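Carbonic anhydrase (Coccomyxa sp. PA, PDB 3UCK) catalyses the reversible hydration of carbon dioxide to hydrogencarbonate and a proton as a zinc-dependent, beta-class carbonic anhydrase. Local coordinates at the interface of chains A and B. Coordinates in Å, arbitrary orientation; residue numbers count along the deposited sequence, not the author numbering. Chains: chain A/B, Carbonic anhydrase.

Contact 1: the interface of chains A and B. Residues chain A 55, 60-62, 65, 67; chain B 50, 53, 56, 69.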
loop_
_atom_site.group_PDB
_atom_site.type_symbol
_atom_site.label_atom_id
_atom_site.label_comp_id
_atom_site.label_asym_id
_atom_site.label_seq_id
_atom_site.Cartn_x
_atom_site.Cartn_y
_atom_site.Cartn_z
ATOM N N ALA A 55 13.569 -11.197 -20.602
ATOM C CA ALA A 55 14.892 -11.411 -21.140
ATOM C C ALA A 55 14.898 -12.508 -22.196
ATOM O O ALA A 55 15.452 -12.321 -23.271
ATOM C CB ALA A 55 15.867 -11.708 -20.047
ATOM N N MET A 60 17.672 -11.110 -24.264
ATOM C CA MET A 60 18.609 -10.143 -23.663
ATOM C C MET A 60 19.581 -10.808 -22.715
ATOM O O MET A 60 19.282 -11.863 -22.108
ATOM C CB MET A 60 17.893 -8.998 -22.961
ATOM C CG MET A 60 17.342 -7.964 -23.905
ATOM S SD MET A 60 16.111 -6.958 -23.079
ATOM C CE MET A 60 16.062 -5.521 -24.160
ATOM N N ALA A 61 20.752 -10.192 -22.617
ATOM C CA ALA A 61 21.786 -10.661 -21.713
ATOM C C ALA A 61 21.722 -9.828 -20.415
ATOM O O ALA A 61 21.229 -8.715 -20.433
ATOM C CB ALA A 61 23.143 -10.516 -22.390
ATOM N N PRO A 62 22.209 -10.365 -19.288
ATOM C CA PRO A 62 22.205 -9.559 -18.078
ATOM C C PRO A 62 22.748 -8.107 -18.248
ATOM O O PRO A 62 23.788 -7.884 -18.871
ATOM C CB PRO A 62 23.081 -10.374 -17.139
ATOM C CG PRO A 62 22.849 -11.766 -17.568
ATOM C CD PRO A 62 22.644 -11.746 -19.030
ATOM N N VAL A 65 17.822 -5.152 -19.206
ATOM C CA VAL A 65 16.426 -4.815 -18.886
ATOM C C VAL A 65 16.105 -5.055 -17.427
ATOM O O VAL A 65 16.116 -6.190 -16.958
ATOM C CB VAL A 65 15.426 -5.558 -19.778
ATOM C CG1 VAL A 65 15.473 -7.084 -19.528
ATOM C CG2 VAL A 65 14.043 -5.045 -19.512
ATOM N N VAL A 67 13.509 -5.055 -14.398
ATOM C CA VAL A 67 12.173 -5.634 -14.519
ATOM C C VAL A 67 11.302 -5.537 -13.264
ATOM O O VAL A 67 11.679 -6.035 -12.238
ATOM C CB VAL A 67 12.306 -7.078 -14.945
ATOM C CG1 VAL A 67 11.015 -7.791 -14.745
ATOM C CG2 VAL A 67 12.779 -7.144 -16.401
ATOM N N SER B 50 18.512 -5.556 -13.374
ATOM C CA SER B 50 18.655 -6.016 -14.804
ATOM C C SER B 50 19.534 -7.199 -15.037
ATOM O O SER B 50 19.502 -7.788 -16.119
ATOM C CB SER B 50 19.234 -4.904 -15.656
ATOM O OG SER B 50 20.352 -4.355 -15.025
ATOM N N SER B 53 17.780 -12.459 -14.300
ATOM C CA SER B 53 16.520 -12.923 -14.879
ATOM C C SER B 53 16.356 -14.417 -14.587
ATOM O O SER B 53 16.970 -15.251 -15.262
ATOM C CB SER B 53 16.525 -12.638 -16.386
ATOM O OG SER B 53 17.218 -11.390 -16.621
ATOM N N GLN B 56 16.013 -17.264 -17.116
ATOM C CA GLN B 56 17.226 -17.329 -17.908
ATOM C C GLN B 56 18.313 -18.014 -17.099
ATOM O O GLN B 56 18.823 -19.098 -17.496
ATOM C CB GLN B 56 17.580 -15.922 -18.373
ATOM C CG GLN B 56 19.023 -15.626 -18.755
ATOM C CD GLN B 56 19.180 -14.215 -19.403
ATOM O OE1 GLN B 56 19.658 -13.234 -18.764
ATOM N NE2 GLN B 56 18.762 -14.116 -20.671
ATOM N N ARG B 69 9.082 -9.544 -9.196
ATOM C CA ARG B 69 10.406 -8.852 -9.103
ATOM C C ARG B 69 10.240 -7.433 -8.623
ATOM O O ARG B 69 9.365 -6.713 -9.097
ATOM C CB ARG B 69 11.187 -8.919 -10.416
ATOM C CG ARG B 69 12.098 -10.177 -10.488
ATOM C CD ARG B 69 12.689 -10.397 -11.855
ATOM N NE ARG B 69 13.854 -9.503 -12.018
ATOM C CZ ARG B 69 14.467 -9.280 -13.173
ATOM N NH1 ARG B 69 14.057 -9.899 -14.300
ATOM N NH2 ARG B 69 15.477 -8.404 -13.206
HETATM O O HOH W 1 18.823 -7.815 -18.734
HETATM O O HOH W 2 16.325 -8.669 -15.933
#
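In chain A the helix 54-57, the loop that follows it and the strand 65-70 meet, in chain B, the loop carrying B:Ser50 and B:Ser53, the helix 54-57 and the strand 65-70. B:Gln56 reaches across with its chain extended, CG anti to the backbone N (chi1 157°), and its amide NE2 gives a hydrogen bond to the carbonyl O of A:Met60 at 2.7 Å. The donor lies in line with that C=O (176°) and the acceptor stays close to the amide plane. The other amide branch, OE1, touches CD of the A:Pro62 ring at 3.3 Å, while A:Ala55 CB packs against NE2 and the B:Ser53 side chain. An alanine in place of B:Gln56 would probably leave the A:Met60 carbonyl without its partner and open a gap beside A:Pro62. A:Val67 sets CB over one face of the B:Arg69 guanidinium, off-centre, 3.6 Å from CZ. Water 2 lies at the edge of the B:Arg69 guanidinium, in its plane, 2.9 Å from B:Arg69 NH2 and bonded also to NH1, and joins B:Ser53 OG to A:Val65 O. Water 1 links B:Ser50 O with A:Val65 N and A:Ala61 O, so ordered solvent completes much of the polar contact. The patch lies centrally in the two-fold dimer, and B:Ser50 follows the zinc-binding B:Asp49, so the partner's strand 65-70, through A:Val65, lies next to the metal-site loop.

Contact 2: the interface of chains A and B. Residues chain A 97, 182, 184, 201, 203; chain B 6-7, 9.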
loop_
_atom_site.group_PDB
_atom_site.type_symbol
_atom_site.label_atom_id
_atom_site.label_comp_id
_atom_site.label_asym_id
_atom_site.label_seq_id
_atom_site.Cartn_x
_atom_site.Cartn_y
_atom_site.Cartn_z
ATOM N N HIS A 97 13.953 3.590 -22.279
ATOM C CA HIS A 97 12.719 2.980 -22.745
ATOM C C HIS A 97 11.917 2.211 -21.656
ATOM O O HIS A 97 12.493 1.393 -20.915
ATOM C CB HIS A 97 13.065 2.049 -23.918
ATOM C CG HIS A 97 13.970 2.683 -24.930
ATOM N ND1 HIS A 97 13.813 3.989 -25.361
ATOM C CD2 HIS A 97 15.036 2.187 -25.608
ATOM C CE1 HIS A 97 14.747 4.270 -26.249
ATOM N NE2 HIS A 97 15.497 3.192 -26.423
ATOM N N SER A 182 11.086 7.150 -23.391
ATOM C CA SER A 182 10.007 6.681 -24.192
ATOM C C SER A 182 9.224 5.572 -23.429
ATOM O O SER A 182 9.796 4.848 -22.592
ATOM C CB SER A 182 10.542 6.217 -25.550
ATOM O OG SER A 182 11.016 4.890 -25.512
ATOM N N HIS A 184 6.126 2.467 -24.097
ATOM C CA HIS A 184 5.685 1.557 -25.152
ATOM C C HIS A 184 4.640 0.539 -24.696
ATOM O O HIS A 184 4.879 -0.246 -23.772
ATOM C CB HIS A 184 6.880 0.743 -25.684
ATOM C CG HIS A 184 7.996 1.588 -26.218
ATOM N ND1 HIS A 184 8.099 1.934 -27.555
ATOM C CD2 HIS A 184 9.023 2.206 -25.585
ATOM C CE1 HIS A 184 9.161 2.707 -27.717
ATOM N NE2 HIS A 184 9.726 2.903 -26.537
ATOM N N PRO A 201 5.557 4.141 -30.158
ATOM C CA PRO A 201 6.341 4.733 -29.089
ATOM C C PRO A 201 5.757 6.068 -28.664
ATOM O O PRO A 201 5.291 6.805 -29.508
ATOM C CB PRO A 201 7.722 4.927 -29.742
ATOM C CG PRO A 201 7.778 3.818 -30.818
ATOM C CD PRO A 201 6.378 3.744 -31.321
ATOM N N THR A 203 6.988 9.463 -26.611
ATOM C CA THR A 203 8.288 10.034 -26.191
ATOM C C THR A 203 8.115 11.330 -25.418
ATOM O O THR A 203 9.078 11.891 -24.896
ATOM C CB THR A 203 9.337 10.263 -27.366
ATOM O OG1 THR A 203 9.185 11.587 -27.903
ATOM C CG2 THR A 203 9.250 9.213 -28.514
ATOM N N THR B 6 16.590 7.959 -30.108
ATOM C CA THR B 6 15.746 7.231 -31.045
ATOM C C THR B 6 14.982 6.126 -30.332
ATOM O O THR B 6 15.544 5.420 -29.513
ATOM C CB THR B 6 16.578 6.645 -32.182
ATOM O OG1 THR B 6 15.898 5.536 -32.753
ATOM C CG2 THR B 6 17.891 6.179 -31.659
ATOM N N ALA B 7 13.701 5.974 -30.646
ATOM C CA ALA B 7 12.876 5.021 -29.926
ATOM C C ALA B 7 12.189 3.925 -30.739
ATOM O O ALA B 7 11.357 3.223 -30.221
ATOM C CB ALA B 7 11.867 5.756 -29.097
ATOM N N LEU B 9 11.462 0.329 -32.390
ATOM C CA LEU B 9 11.321 -0.886 -31.599
ATOM C C LEU B 9 11.406 -2.170 -32.394
ATOM O O LEU B 9 11.137 -3.226 -31.868
ATOM C CB LEU B 9 9.941 -0.898 -30.970
ATOM C CG LEU B 9 9.591 -0.540 -29.533
ATOM C CD1 LEU B 9 8.465 -1.429 -29.119
ATOM C CD2 LEU B 9 10.733 -0.703 -28.606
#
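The N-terminal stretch of chain B, ahead of its helix 10-26, runs in a non-helical course, with B:Ala7 at phi/psi -122/11° and B:Leu9 similarly turned, over strand residues A:His97, A:Ser182 and A:His184, which have extended backbones. B:Ala7 is the residue most buried by the partner here, with 71 Å² hidden. The methyl CB of B:Ala7 lies 3.8 Å from CB of A:Ser182 and equally near the hydroxyl OG, while its carbonyl O comes to 3.4 Å from the ring carbon CE1 of A:His184 and also approaches CG of A:Pro201. B:Leu9 supplies the other main contact: its branch point CG is 3.7 Å from A:His184 CE1, and its methyl CD2 stands above one face of the imidazole, toward the rim. The side chains of A:His184 and B:Leu9 run past each other in opposite directions. A:His97 meets B:Thr6 through CE1, which lies 3.6 Å from the backbone O.

No hydrogen bond crosses among these residues; the polar links lie within chain A. A:Ser182 OG, set between its own backbone N and carbonyl carbon (chi1 84°), is 2.6 Å from A:His184 NE2 and 2.9 Å from A:His97 ND1. The hydroxyl thus bridges the two imidazoles and is likely to limit their turning, which would help to hold the surface on which the chain B segment lies. A:Thr203 borders the methyl of B:Ala7 more loosely. The site lies toward the flank of the dimer, where the start of chain B packs over the neighbouring subunit's strands 97-103, 182-189 and 200-202.

The centres of contact 1 and contact 2 are about 19 Å apart, and the two share no residue, helix or strand. Both belong to the same two-fold interface, so each has a twin with the chains exchanged. Contact 1 is central, whereas contact 2 is peripheral. Together they show chain B holding chain A through two distant parts of its sequence, the segment around the metal-site loop and the first modelled residues. Such reciprocal embrace probably helps to stabilise the dimer within the four-chain assembly.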